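Long-range contacts in glycoside hydrolase (Streptococcus pneumoniae serotype 4, PDB 6ORH), which probably hydrolyses alpha-L-fucosidic bonds as a family 29 glycoside hydrolase, helping the bacterium degrade host-derived carbohydrate antigens: residues Gly206-Gly217 with Ile250-Val258; Val398-Phe407 with Leu419-Arg430. The protein carries 2 engineered substitutions. One frame throughout, in Å; residues are numbered along the deposited sequence.

Contact 1: Gly206-Gly217 with Ile250-Val258; sequences GTSIRWIGNQRG and IFSIGEADV. Engineered in segment 206-217: Gln215 (natural residue Glu). With GAL (beta-D-galactopyranose), chain C; NDG (2-acetamido-2-deoxy-alpha-D-glucopyranose), chain B; FUC (alpha-L-fucopyranose), chain D; EDO (1,2-ethanediol), chain I.
Arg210 reaches back along the neighbouring strand, its NH1 donating to Ser252 OG at 3.0 Å with the hydroxyl 3° out of the guanidinium plane. NE donates to Leu241 O, and Gly254 CA lies 3.8 Å above the centre of the guanidinium. Packing is tight here: Gly254 has no side chain, and Ile212 CD1 comes to 3.5 Å from its carbonyl O. On the other side of the sheet Ile209 CG2 meets Glu255 CB at 3.5 Å. Strands 209-211 and 253-258 run parallel, joined by three backbone hydrogen bonds, as neighbours in the beta/alpha barrel of the catalytic domain. Looser is the partly exposed end, where the CA atoms of Gly206 and Ile250 stand 7.9 Å apart, Ile250 CD1 touches Gly206 O and a water bridges Thr207 O and Ser252 OG. Past Trp211 the regular bridges end though the chains stay close, and sugars lie against the side chains. The indole, its CG anti to the backbone N (chi1 -172°), offers one face to galactose C5 and its edge to Asp257; the NE1-OD1 bond is weak. Asp257 OD2 accepts from galactose O6 at 2.6 Å, and in one of its two conformers the engineered Gln215 donates through NE2 to that O6 (2.7 Å) and to O3 of the N-acetylglucosamine (2.8 Å). A water links Gly217 N with the carbonyls of Asn214 and Asp257.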
loop_
_atom_site.group_PDB
_atom_site.type_symbol
_atom_site.label_atom_id
_atom_site.label_comp_id
_atom_site.label_asym_id
_atom_site.label_seq_id
_atom_site.Cartn_x
_atom_site.Cartn_y
_atom_site.Cartn_z
ATOM N N GLY A 206 -20.065 14.600 10.343
ATOM C CA GLY A 206 -20.528 13.722 9.271
ATOM C C GLY A 206 -21.033 14.455 8.034
ATOM O O GLY A 206 -22.207 14.297 7.643
ATOM N N THR A 207 -20.120 15.221 7.410
ATOM C CA THR A 207 -20.436 15.990 6.211
ATOM C C THR A 207 -20.085 15.180 4.964
ATOM O O THR A 207 -19.727 14.009 5.039
ATOM C CB THR A 207 -19.753 17.362 6.284
ATOM O OG1 THR A 207 -18.367 17.116 6.570
ATOM C CG2 THR A 207 -20.347 18.233 7.369
ATOM N N SER A 208 -20.189 15.818 3.787
ATOM C CA SER A 208 -20.036 15.106 2.529
ATOM C C SER A 208 -18.584 14.769 2.218
ATOM O O SER A 208 -18.340 13.879 1.390
ATOM C CB SER A 208 -20.690 15.883 1.403
ATOM O OG SER A 208 -20.347 17.275 1.503
ATOM N N ILE A 209 -17.626 15.493 2.826
ATOM C CA ILE A 209 -16.199 15.221 2.668
ATOM C C ILE A 209 -15.570 14.968 4.040
ATOM O O ILE A 209 -15.841 15.717 4.964
ATOM C CB ILE A 209 -15.488 16.376 1.943
ATOM C CG1 ILE A 209 -16.199 16.731 0.624
ATOM C CG2 ILE A 209 -14.004 16.018 1.703
ATOM C CD1 ILE A 209 -15.518 17.822 -0.184
ATOM N N ARG A 210 -14.717 13.935 4.154
ATOM C CA ARG A 210 -13.918 13.705 5.353
ATOM C C ARG A 210 -12.436 13.806 4.989
ATOM O O ARG A 210 -12.050 13.726 3.817
ATOM C CB ARG A 210 -14.192 12.294 5.921
ATOM C CG ARG A 210 -13.640 11.147 5.062
ATOM C CD ARG A 210 -13.898 9.829 5.792
ATOM N NE ARG A 210 -13.247 8.725 5.069
ATOM C CZ ARG A 210 -13.776 8.122 4.014
ATOM N NH1 ARG A 210 -14.968 8.502 3.559
ATOM N NH2 ARG A 210 -13.079 7.147 3.413
ATOM N N TRP A 211 -11.606 13.947 6.024
ATOM C CA TRP A 211 -10.179 13.829 5.832
ATOM C C TRP A 211 -9.800 12.369 5.585
ATOM O O TRP A 211 -10.406 11.491 6.188
ATOM C CB TRP A 211 -9.531 14.371 7.103
ATOM C CG TRP A 211 -8.050 14.479 6.929
ATOM C CD1 TRP A 211 -7.352 14.824 5.808
ATOM C CD2 TRP A 211 -7.084 14.213 7.951
ATOM N NE1 TRP A 211 -6.006 14.791 6.059
ATOM C CE2 TRP A 211 -5.813 14.423 7.365
ATOM C CE3 TRP A 211 -7.171 13.837 9.293
ATOM C CZ2 TRP A 211 -4.627 14.283 8.095
ATOM C CZ3 TRP A 211 -5.994 13.702 10.017
ATOM C CH2 TRP A 211 -4.751 13.901 9.416
ATOM N N ILE A 212 -8.816 12.120 4.697
ATOM C CA ILE A 212 -8.342 10.760 4.437
ATOM C C ILE A 212 -7.466 10.240 5.585
ATOM O O ILE A 212 -7.169 9.040 5.634
ATOM C CB ILE A 212 -7.609 10.660 3.086
ATOM C CG1 ILE A 212 -7.455 9.213 2.595
ATOM C CG2 ILE A 212 -6.242 11.344 3.158
ATOM C CD1 ILE A 212 -8.789 8.541 2.211
ATOM N N GLY A 213 -7.038 11.116 6.503
ATOM C CA GLY A 213 -6.333 10.707 7.717
ATOM C C GLY A 213 -4.817 10.880 7.630
ATOM O O GLY A 213 -4.089 10.547 8.582
ATOM N N ASN A 214 -4.345 11.440 6.508
ATOM C CA ASN A 214 -2.932 11.782 6.391
ATOM C C ASN A 214 -2.793 12.962 5.428
ATOM O O ASN A 214 -3.734 13.289 4.726
ATOM C CB ASN A 214 -2.069 10.599 5.932
ATOM C CG ASN A 214 -2.407 10.149 4.530
ATOM O OD1 ASN A 214 -1.996 10.770 3.547
ATOM N ND2 ASN A 214 -3.170 9.064 4.411
ATOM N N GLN A 215 -1.588 13.544 5.372
ATOM C CA GLN A 215 -1.329 14.638 4.442
ATOM C C GLN A 215 -0.271 14.202 3.429
ATOM O O GLN A 215 0.500 15.040 2.933
ATOM C CB GLN A 215 -0.942 15.897 5.219
ATOM C CG GLN A 215 -2.014 16.322 6.222
ATOM C CD GLN A 215 -1.674 17.549 7.031
ATOM O OE1 GLN A 215 -0.512 17.935 7.137
ATOM N NE2 GLN A 215 -2.697 18.195 7.561
ATOM N N ARG A 216 -0.244 12.890 3.130
ATOM C CA ARG A 216 0.715 12.299 2.206
ATOM C C ARG A 216 0.105 12.036 0.830
ATOM O O ARG A 216 0.808 11.636 -0.102
ATOM C CB ARG A 216 1.264 10.985 2.773
ATOM C CG ARG A 216 2.226 11.200 3.931
ATOM C CD ARG A 216 2.573 9.937 4.685
ATOM N NE ARG A 216 2.324 10.345 6.057
ATOM C CZ ARG A 216 1.414 9.828 6.873
ATOM N NH1 ARG A 216 0.684 8.784 6.510
ATOM N NH2 ARG A 216 1.293 10.332 8.086
ATOM N N GLY A 217 -1.207 12.254 0.707
ATOM C CA GLY A 217 -1.907 11.954 -0.530
ATOM C C GLY A 217 -2.198 10.460 -0.687
ATOM O O GLY A 217 -2.298 9.962 -1.820
ATOM N N ILE A 250 -23.476 6.898 5.593
ATOM C CA ILE A 250 -23.528 8.053 4.706
ATOM C C ILE A 250 -22.418 7.908 3.671
ATOM O O ILE A 250 -21.372 7.332 3.961
ATOM C CB ILE A 250 -23.378 9.407 5.446
ATOM C CG1 ILE A 250 -21.978 9.547 6.051
ATOM C CG2 ILE A 250 -24.465 9.543 6.525
ATOM C CD1 ILE A 250 -21.588 10.973 6.530
ATOM N N PHE A 251 -22.694 8.412 2.450
ATOM C CA PHE A 251 -21.632 8.494 1.441
ATOM C C PHE A 251 -20.696 9.637 1.825
ATOM O O PHE A 251 -21.149 10.743 2.156
ATOM C CB PHE A 251 -22.234 8.692 0.048
ATOM C CG PHE A 251 -21.245 8.408 -1.066
ATOM C CD1 PHE A 251 -20.247 9.328 -1.378
ATOM C CD2 PHE A 251 -21.239 7.189 -1.723
ATOM C CE1 PHE A 251 -19.304 9.051 -2.377
ATOM C CE2 PHE A 251 -20.305 6.922 -2.726
ATOM C CZ PHE A 251 -19.338 7.850 -3.061
ATOM N N SER A 252 -19.382 9.349 1.776
ATOM C CA SER A 252 -18.401 10.293 2.306
ATOM C C SER A 252 -17.150 10.179 1.433
ATOM O O SER A 252 -16.629 9.073 1.300
ATOM C CB SER A 252 -18.082 9.881 3.756
ATOM O OG SER A 252 -16.942 10.620 4.241
ATOM N N ILE A 253 -16.712 11.305 0.840
ATOM C CA ILE A 253 -15.446 11.281 0.089
ATOM C C ILE A 253 -14.275 11.499 1.053
ATOM O O ILE A 253 -14.247 12.547 1.720
ATOM C CB ILE A 253 -15.476 12.397 -0.958
ATOM C CG1 ILE A 253 -16.567 12.133 -2.004
ATOM C CG2 ILE A 253 -14.104 12.594 -1.606
ATOM C CD1 ILE A 253 -16.793 13.301 -2.934
ATOM N N GLY A 254 -13.314 10.563 1.061
ATOM C CA GLY A 254 -12.065 10.768 1.818
ATOM C C GLY A 254 -11.080 11.575 0.963
ATOM O O GLY A 254 -10.298 11.014 0.190
ATOM N N GLU A 255 -11.153 12.900 1.089
ATOM C CA GLU A 255 -10.357 13.797 0.246
ATOM C C GLU A 255 -8.877 13.679 0.621
ATOM O O GLU A 255 -8.519 13.764 1.790
ATOM C CB GLU A 255 -10.855 15.219 0.522
ATOM C CG GLU A 255 -10.310 16.257 -0.436
ATOM C CD GLU A 255 -10.904 17.612 -0.095
ATOM O OE1 GLU A 255 -10.576 18.106 0.990
ATOM O OE2 GLU A 255 -11.674 18.160 -0.914
ATOM N N ALA A 256 -7.997 13.528 -0.391
ATOM C CA ALA A 256 -6.568 13.338 -0.129
ATOM C C ALA A 256 -5.829 14.651 -0.356
ATOM O O ALA A 256 -5.488 14.947 -1.497
ATOM C CB ALA A 256 -6.036 12.270 -1.061
ATOM N N ASP A 257 -5.588 15.399 0.730
ATOM C CA ASP A 257 -4.908 16.682 0.627
ATOM C C ASP A 257 -3.421 16.503 0.878
ATOM O O ASP A 257 -3.014 15.767 1.770
ATOM C CB ASP A 257 -5.503 17.689 1.625
ATOM C CG ASP A 257 -5.400 17.277 3.096
ATOM O OD1 ASP A 257 -5.616 16.066 3.416
ATOM O OD2 ASP A 257 -5.104 18.143 3.930
ATOM N N VAL A 258 -2.606 17.253 0.128
ATOM C CA VAL A 258 -1.167 17.109 0.281
ATOM C C VAL A 258 -0.557 18.348 -0.343
ATOM O O VAL A 258 -1.076 18.835 -1.352
ATOM C CB VAL A 258 -0.662 15.811 -0.388
ATOM C CG1 VAL A 258 -1.099 15.701 -1.853
ATOM C CG2 VAL A 258 0.864 15.685 -0.290
HETATM C C1 GAL C . -5.376 17.784 10.491
HETATM C C2 GAL C . -6.676 17.793 11.325
HETATM C C3 GAL C . -7.866 17.286 10.497
HETATM C C4 GAL C . -7.898 17.894 9.091
HETATM C C5 GAL C . -6.512 17.698 8.461
HETATM C C6 GAL C . -6.398 18.237 7.055
HETATM O O2 GAL C . -6.513 16.927 12.459
HETATM O O3 GAL C . -9.110 17.532 11.212
HETATM O O4 GAL C . -8.215 19.315 9.132
HETATM O O5 GAL C . -5.571 18.466 9.253
HETATM O O6 GAL C . -5.136 17.797 6.483
HETATM C C1 NDG B . -0.487 19.016 12.099
HETATM C C2 NDG B . -0.912 19.683 10.784
HETATM C C3 NDG B . -2.439 19.776 10.698
HETATM C C4 NDG B . -3.097 18.379 10.922
HETATM C C5 NDG B . -2.481 17.720 12.180
HETATM C C6 NDG B . -2.860 16.225 12.064
HETATM C C7 NDG B . 0.757 21.255 9.873
HETATM C C8 NDG B . 1.398 22.623 9.958
HETATM O O5 NDG B . -1.052 17.671 12.119
HETATM O O3 NDG B . -2.770 20.298 9.389
HETATM O O4 NDG B . -4.470 18.637 11.236
HETATM O O6 NDG B . -2.522 15.576 13.270
HETATM O O7 NDG B . 1.189 20.396 9.123
HETATM N N2 NDG B . -0.272 21.003 10.701
HETATM O O1 NDG B . -0.991 19.730 13.202
HETATM C C1 FUC D . -3.792 21.236 9.278
HETATM C C2 FUC D . -3.410 22.691 9.484
HETATM C C3 FUC D . -2.339 23.037 8.456
HETATM C C4 FUC D . -2.923 22.938 7.043
HETATM C C5 FUC D . -3.459 21.497 6.854
HETATM C C6 FUC D . -4.224 21.336 5.553
HETATM O O2 FUC D . -2.879 22.807 10.816
HETATM O O3 FUC D . -1.863 24.371 8.709
HETATM O O4 FUC D . -3.965 23.943 6.894
HETATM O O5 FUC D . -4.353 21.083 7.963
HETATM C C1 EDO I . 3.070 7.832 -2.066
HETATM O O1 EDO I . 2.608 6.512 -2.289
HETATM C C2 EDO I . 2.070 8.615 -1.296
HETATM O O2 EDO I . 0.727 8.268 -1.596
HETATM O O HOH W 1 -17.928 12.195 6.097
HETATM O O HOH W 2 -3.592 13.092 1.936
#

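Contact 2: Val398-Phe407 with Leu419-Arg430; sequences VEVDGVWQEF and LRGAVVEAQKIR. With NDG (2-acetamido-2-deoxy-alpha-D-glucopyranose), chain E.
Trp404 carries the guanidinium of Arg430 flat over one face of its indole, the two planes 10° apart and their centres separated by 3.6 Å. The arginine chain runs extended across the ring: CD sits 3.5 Å above the centroid of the six-membered ring as a CH-pi contact, while CZ lies over the five-membered ring in a cation-pi arrangement. The opposite face of the indole is covered near its rim by Glu399 CB, and Lys428 CB approaches Trp404 CH2 at 3.6 Å. Beside this stack, Glu399 N donates to Lys428 O (3.1 Å), next to the antiparallel non-hydrogen-bonded pair Val398-Ile429. The hairpin 398-407, closed by a type I' turn, pairs with strand 428-436 in one sheet of the F5/8 type C beta-sandwich and packs on strand 417-426 of the facing sheet; the chain turns the corner between those strands at Gln427. Val398 CG2 faces Val424 CG2 tip to tip across the interior. Phe407 sends its ring away from its own N (chi1 -179°) and lays it over Gly421, whose CA lies 4.0 Å from the ring centroid; Leu419 O meets the ring edge. An N-acetylglucosamine lies beside the hairpin, its C1 3.6 Å from Trp404 O. Arg430 also forms salt bridges with Glu367 and with Glu176 of the second subunit, so its charge is probably well balanced and its guanidinium restricted in turning.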
loop_
_atom_site.group_PDB
_atom_site.type_symbol
_atom_site.label_atom_id
_atom_site.label_comp_id
_atom_site.label_asym_id
_atom_site.label_seq_id
_atom_site.Cartn_x
_atom_site.Cartn_y
_atom_site.Cartn_z
ATOM N N VAL A 398 -3.196 -12.006 -16.650
ATOM C CA VAL A 398 -2.891 -11.872 -18.068
ATOM C C VAL A 398 -2.306 -13.195 -18.556
ATOM O O VAL A 398 -1.600 -13.861 -17.807
ATOM C CB VAL A 398 -1.956 -10.683 -18.337
ATOM C CG1 VAL A 398 -2.670 -9.355 -18.068
ATOM C CG2 VAL A 398 -0.675 -10.759 -17.523
ATOM N N GLU A 399 -2.662 -13.590 -19.781
ATOM C CA GLU A 399 -2.129 -14.842 -20.308
ATOM C C GLU A 399 -0.781 -14.581 -20.981
ATOM O O GLU A 399 -0.689 -13.744 -21.875
ATOM C CB GLU A 399 -3.122 -15.476 -21.278
ATOM C CG GLU A 399 -2.717 -16.907 -21.655
ATOM C CD GLU A 399 -3.709 -17.594 -22.584
ATOM O OE1 GLU A 399 -4.272 -16.905 -23.449
ATOM O OE2 GLU A 399 -3.947 -18.814 -22.406
ATOM N N VAL A 400 0.243 -15.320 -20.533
ATOM C CA VAL A 400 1.604 -15.157 -21.011
ATOM C C VAL A 400 2.106 -16.543 -21.377
ATOM O O VAL A 400 2.277 -17.406 -20.504
ATOM C CB VAL A 400 2.511 -14.469 -19.972
ATOM C CG1 VAL A 400 3.949 -14.368 -20.464
ATOM C CG2 VAL A 400 1.979 -13.097 -19.584
ATOM N N ASP A 401 2.286 -16.753 -22.688
ATOM C CA ASP A 401 2.793 -18.019 -23.187
ATOM C C ASP A 401 1.913 -19.170 -22.707
ATOM O O ASP A 401 2.417 -20.220 -22.308
ATOM C CB ASP A 401 4.252 -18.214 -22.767
ATOM C CG ASP A 401 5.212 -17.561 -23.733
ATOM O OD1 ASP A 401 5.351 -18.101 -24.849
ATOM O OD2 ASP A 401 5.784 -16.506 -23.374
ATOM N N GLY A 402 0.595 -18.964 -22.715
ATOM C CA GLY A 402 -0.329 -20.025 -22.369
ATOM C C GLY A 402 -0.506 -20.263 -20.864
ATOM O O GLY A 402 -1.250 -21.158 -20.468
ATOM N N VAL A 403 0.102 -19.421 -20.018
ATOM C CA VAL A 403 -0.143 -19.564 -18.584
ATOM C C VAL A 403 -0.789 -18.269 -18.082
ATOM O O VAL A 403 -0.278 -17.203 -18.371
ATOM C CB VAL A 403 1.154 -19.840 -17.791
ATOM C CG1 VAL A 403 0.892 -19.946 -16.285
ATOM C CG2 VAL A 403 1.890 -21.081 -18.298
ATOM N N TRP A 404 -1.867 -18.405 -17.313
ATOM C CA TRP A 404 -2.513 -17.236 -16.724
ATOM C C TRP A 404 -1.706 -16.792 -15.511
ATOM O O TRP A 404 -1.593 -17.536 -14.541
ATOM C CB TRP A 404 -3.954 -17.581 -16.356
ATOM C CG TRP A 404 -4.841 -17.601 -17.568
ATOM C CD1 TRP A 404 -5.255 -18.708 -18.258
ATOM C CD2 TRP A 404 -5.391 -16.467 -18.264
ATOM N NE1 TRP A 404 -6.048 -18.340 -19.316
ATOM C CE2 TRP A 404 -6.130 -16.969 -19.355
ATOM C CE3 TRP A 404 -5.322 -15.072 -18.087
ATOM C CZ2 TRP A 404 -6.812 -16.132 -20.242
ATOM C CZ3 TRP A 404 -5.981 -14.249 -18.974
ATOM C CH2 TRP A 404 -6.742 -14.775 -20.024
ATOM N N GLN A 405 -1.119 -15.599 -15.612
ATOM C CA GLN A 405 -0.187 -15.116 -14.602
ATOM C C GLN A 405 -0.797 -13.889 -13.934
ATOM O O GLN A 405 -1.627 -13.204 -14.511
ATOM C CB GLN A 405 1.173 -14.796 -15.228
ATOM C CG GLN A 405 1.978 -16.044 -15.591
ATOM C CD GLN A 405 3.284 -15.724 -16.281
ATOM O OE1 GLN A 405 4.087 -16.615 -16.571
ATOM N NE2 GLN A 405 3.502 -14.449 -16.575
ATOM N N GLU A 406 -0.356 -13.588 -12.713
ATOM C CA GLU A 406 -1.010 -12.483 -12.021
ATOM C C GLU A 406 -0.520 -11.159 -12.580
ATOM O O GLU A 406 0.652 -11.008 -12.978
ATOM C CB GLU A 406 -0.834 -12.572 -10.507
ATOM C CG GLU A 406 0.606 -12.726 -10.120
ATOM C CD GLU A 406 0.820 -12.689 -8.623
ATOM O OE1 GLU A 406 0.319 -13.620 -7.910
ATOM O OE2 GLU A 406 1.497 -11.766 -8.202
ATOM N N PHE A 407 -1.467 -10.215 -12.654
ATOM C CA PHE A 407 -1.128 -8.836 -12.968
ATOM C C PHE A 407 -1.152 -8.013 -11.684
ATOM O O PHE A 407 -0.183 -7.328 -11.380
ATOM C CB PHE A 407 -2.118 -8.295 -13.997
ATOM C CG PHE A 407 -1.827 -6.869 -14.410
ATOM C CD1 PHE A 407 -0.917 -6.598 -15.417
ATOM C CD2 PHE A 407 -2.467 -5.810 -13.783
ATOM C CE1 PHE A 407 -0.674 -5.284 -15.808
ATOM C CE2 PHE A 407 -2.205 -4.496 -14.153
ATOM C CZ PHE A 407 -1.299 -4.237 -15.156
ATOM N N LEU A 419 -4.994 0.244 -11.366
ATOM C CA LEU A 419 -4.094 -0.711 -10.757
ATOM C C LEU A 419 -2.894 -0.979 -11.674
ATOM O O LEU A 419 -3.087 -1.395 -12.811
ATOM C CB LEU A 419 -4.902 -1.988 -10.516
ATOM C CG LEU A 419 -4.115 -3.118 -9.865
ATOM C CD1 LEU A 419 -3.798 -2.776 -8.401
ATOM C CD2 LEU A 419 -4.956 -4.389 -9.942
ATOM N N ARG A 420 -1.685 -0.718 -11.167
ATOM C CA ARG A 420 -0.471 -0.903 -11.950
ATOM C C ARG A 420 0.062 -2.310 -11.738
ATOM O O ARG A 420 -0.145 -2.931 -10.691
ATOM C CB ARG A 420 0.603 0.103 -11.538
ATOM C CG ARG A 420 0.288 1.508 -12.031
ATOM C CD ARG A 420 1.315 2.506 -11.532
ATOM N NE ARG A 420 1.280 2.642 -10.086
ATOM C CZ ARG A 420 2.158 3.334 -9.357
ATOM N NH1 ARG A 420 3.155 3.984 -9.941
ATOM N NH2 ARG A 420 2.011 3.430 -8.053
ATOM N N GLY A 421 0.751 -2.778 -12.777
ATOM C CA GLY A 421 1.466 -4.040 -12.728
ATOM C C GLY A 421 2.746 -3.895 -13.534
ATOM O O GLY A 421 3.007 -2.825 -14.084
ATOM N N ALA A 422 3.528 -4.978 -13.591
ATOM C CA ALA A 422 4.691 -5.031 -14.460
ATOM C C ALA A 422 4.244 -4.849 -15.907
ATOM O O ALA A 422 3.192 -5.344 -16.312
ATOM C CB ALA A 422 5.382 -6.358 -14.283
ATOM N N VAL A 423 5.064 -4.149 -16.690
ATOM C CA VAL A 423 4.767 -3.963 -18.098
ATOM C C VAL A 423 4.720 -5.347 -18.753
ATOM O O VAL A 423 5.604 -6.164 -18.516
ATOM C CB VAL A 423 5.809 -3.039 -18.761
ATOM C CG1 VAL A 423 7.224 -3.527 -18.508
ATOM C CG2 VAL A 423 5.541 -2.867 -20.249
ATOM N N VAL A 424 3.663 -5.611 -19.527
ATOM C CA VAL A 424 3.405 -6.923 -20.106
ATOM C C VAL A 424 2.883 -6.729 -21.526
ATOM O O VAL A 424 2.202 -5.750 -21.824
ATOM C CB VAL A 424 2.455 -7.770 -19.228
ATOM C CG1 VAL A 424 1.054 -7.186 -19.125
ATOM C CG2 VAL A 424 2.363 -9.201 -19.724
ATOM N N GLU A 425 3.249 -7.664 -22.420
ATOM C CA GLU A 425 2.649 -7.734 -23.744
ATOM C C GLU A 425 1.692 -8.923 -23.757
ATOM O O GLU A 425 2.116 -10.059 -23.512
ATOM C CB GLU A 425 3.722 -7.871 -24.831
ATOM C CG GLU A 425 3.150 -7.836 -26.243
ATOM C CD GLU A 425 4.182 -7.939 -27.363
ATOM O OE1 GLU A 425 5.003 -8.863 -27.306
ATOM O OE2 GLU A 425 4.181 -7.079 -28.262
ATOM N N ALA A 426 0.400 -8.647 -23.994
ATOM C CA ALA A 426 -0.623 -9.670 -23.858
ATOM C C ALA A 426 -1.848 -9.309 -24.685
ATOM O O ALA A 426 -2.076 -8.144 -25.019
ATOM C CB ALA A 426 -0.972 -9.892 -22.399
ATOM N N GLN A 427 -2.625 -10.338 -25.011
ATOM C CA GLN A 427 -3.826 -10.178 -25.795
ATOM C C GLN A 427 -5.054 -10.522 -24.953
ATOM O O GLN A 427 -6.148 -10.043 -25.252
ATOM C CB GLN A 427 -3.745 -11.091 -27.020
ATOM C CG GLN A 427 -4.992 -11.027 -27.886
ATOM C CD GLN A 427 -4.753 -11.645 -29.243
ATOM O OE1 GLN A 427 -3.622 -11.693 -29.734
ATOM N NE2 GLN A 427 -5.829 -12.142 -29.823
ATOM N N LYS A 428 -4.876 -11.412 -23.953
ATOM C CA LYS A 428 -5.998 -11.840 -23.137
ATOM C C LYS A 428 -5.774 -11.476 -21.670
ATOM O O LYS A 428 -4.698 -11.700 -21.117
ATOM C CB LYS A 428 -6.275 -13.331 -23.322
ATOM C CG LYS A 428 -6.612 -13.699 -24.768
ATOM C CD LYS A 428 -7.015 -15.133 -24.955
ATOM C CE LYS A 428 -7.260 -15.481 -26.409
ATOM N NZ LYS A 428 -7.811 -16.855 -26.531
ATOM N N ILE A 429 -6.825 -10.905 -21.070
ATOM C CA ILE A 429 -6.800 -10.436 -19.688
ATOM C C ILE A 429 -8.045 -10.957 -18.982
ATOM O O ILE A 429 -9.115 -11.000 -19.585
ATOM C CB ILE A 429 -6.757 -8.884 -19.662
ATOM C CG1 ILE A 429 -5.547 -8.303 -20.413
ATOM C CG2 ILE A 429 -6.829 -8.359 -18.234
ATOM C CD1 ILE A 429 -5.822 -8.039 -21.896
ATOM N N ARG A 430 -7.934 -11.318 -17.686
ATOM C CA ARG A 430 -9.116 -11.662 -16.908
ATOM C C ARG A 430 -9.228 -10.699 -15.732
ATOM O O ARG A 430 -8.223 -10.409 -15.072
ATOM C CB ARG A 430 -9.057 -13.086 -16.343
ATOM C CG ARG A 430 -9.336 -14.146 -17.407
ATOM C CD ARG A 430 -8.870 -15.539 -17.035
ATOM N NE ARG A 430 -9.307 -16.431 -18.120
ATOM C CZ ARG A 430 -9.099 -17.751 -18.151
ATOM N NH1 ARG A 430 -8.494 -18.371 -17.146
ATOM N NH2 ARG A 430 -9.528 -18.455 -19.186
HETATM C C1 NDG E . 0.510 -18.949 -11.943
HETATM C C2 NDG E . 1.882 -19.132 -11.319
HETATM C C3 NDG E . 1.772 -20.071 -10.115
HETATM C C4 NDG E . 0.725 -19.521 -9.136
HETATM C C5 NDG E . -0.591 -19.065 -9.785
HETATM C C6 NDG E . -1.383 -18.152 -8.862
HETATM C C7 NDG E . 3.613 -18.907 -13.021
HETATM C C8 NDG E . 4.337 -19.588 -14.148
HETATM O O5 NDG E . -0.364 -18.264 -10.980
HETATM O O3 NDG E . 3.085 -20.056 -9.509
HETATM O O4 NDG E . 0.372 -20.575 -8.231
HETATM O O6 NDG E . -2.697 -18.082 -9.412
HETATM O O7 NDG E . 3.825 -17.737 -12.739
HETATM N N2 NDG E . 2.738 -19.686 -12.346
HETATM O O1 NDG E . -0.026 -20.192 -12.419
HETATM O O HOH W 3 -2.370 -13.009 -23.939
HETATM O O HOH W 4 1.098 -12.716 -23.759
HETATM O O HOH W 5 0.415 -5.332 -9.490
HETATM O O HOH W 6 2.224 -7.494 -12.491
#

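Contact 1 belongs to the catalytic barrel and contact 2 to the beta-sandwich module that follows it in the chain; within one chain their centres lie 34 Å apart, and their nearest atoms stay about 10 Å from each other. The dimer relates them more closely. Glu406, on the hairpin of contact 2, forms a salt bridge with one conformer of Arg216 of the second subunit and accepts from its Gln215 N, so each sandwich reaches the glycan-binding end of contact 1 in the partner. The N-acetylglucosamine beside Val403, Trp404 and Gln405 is likewise bonded to Gln215 NE2 of the second subunit. Residues of 398-407 therefore help border the partner's glycan pocket.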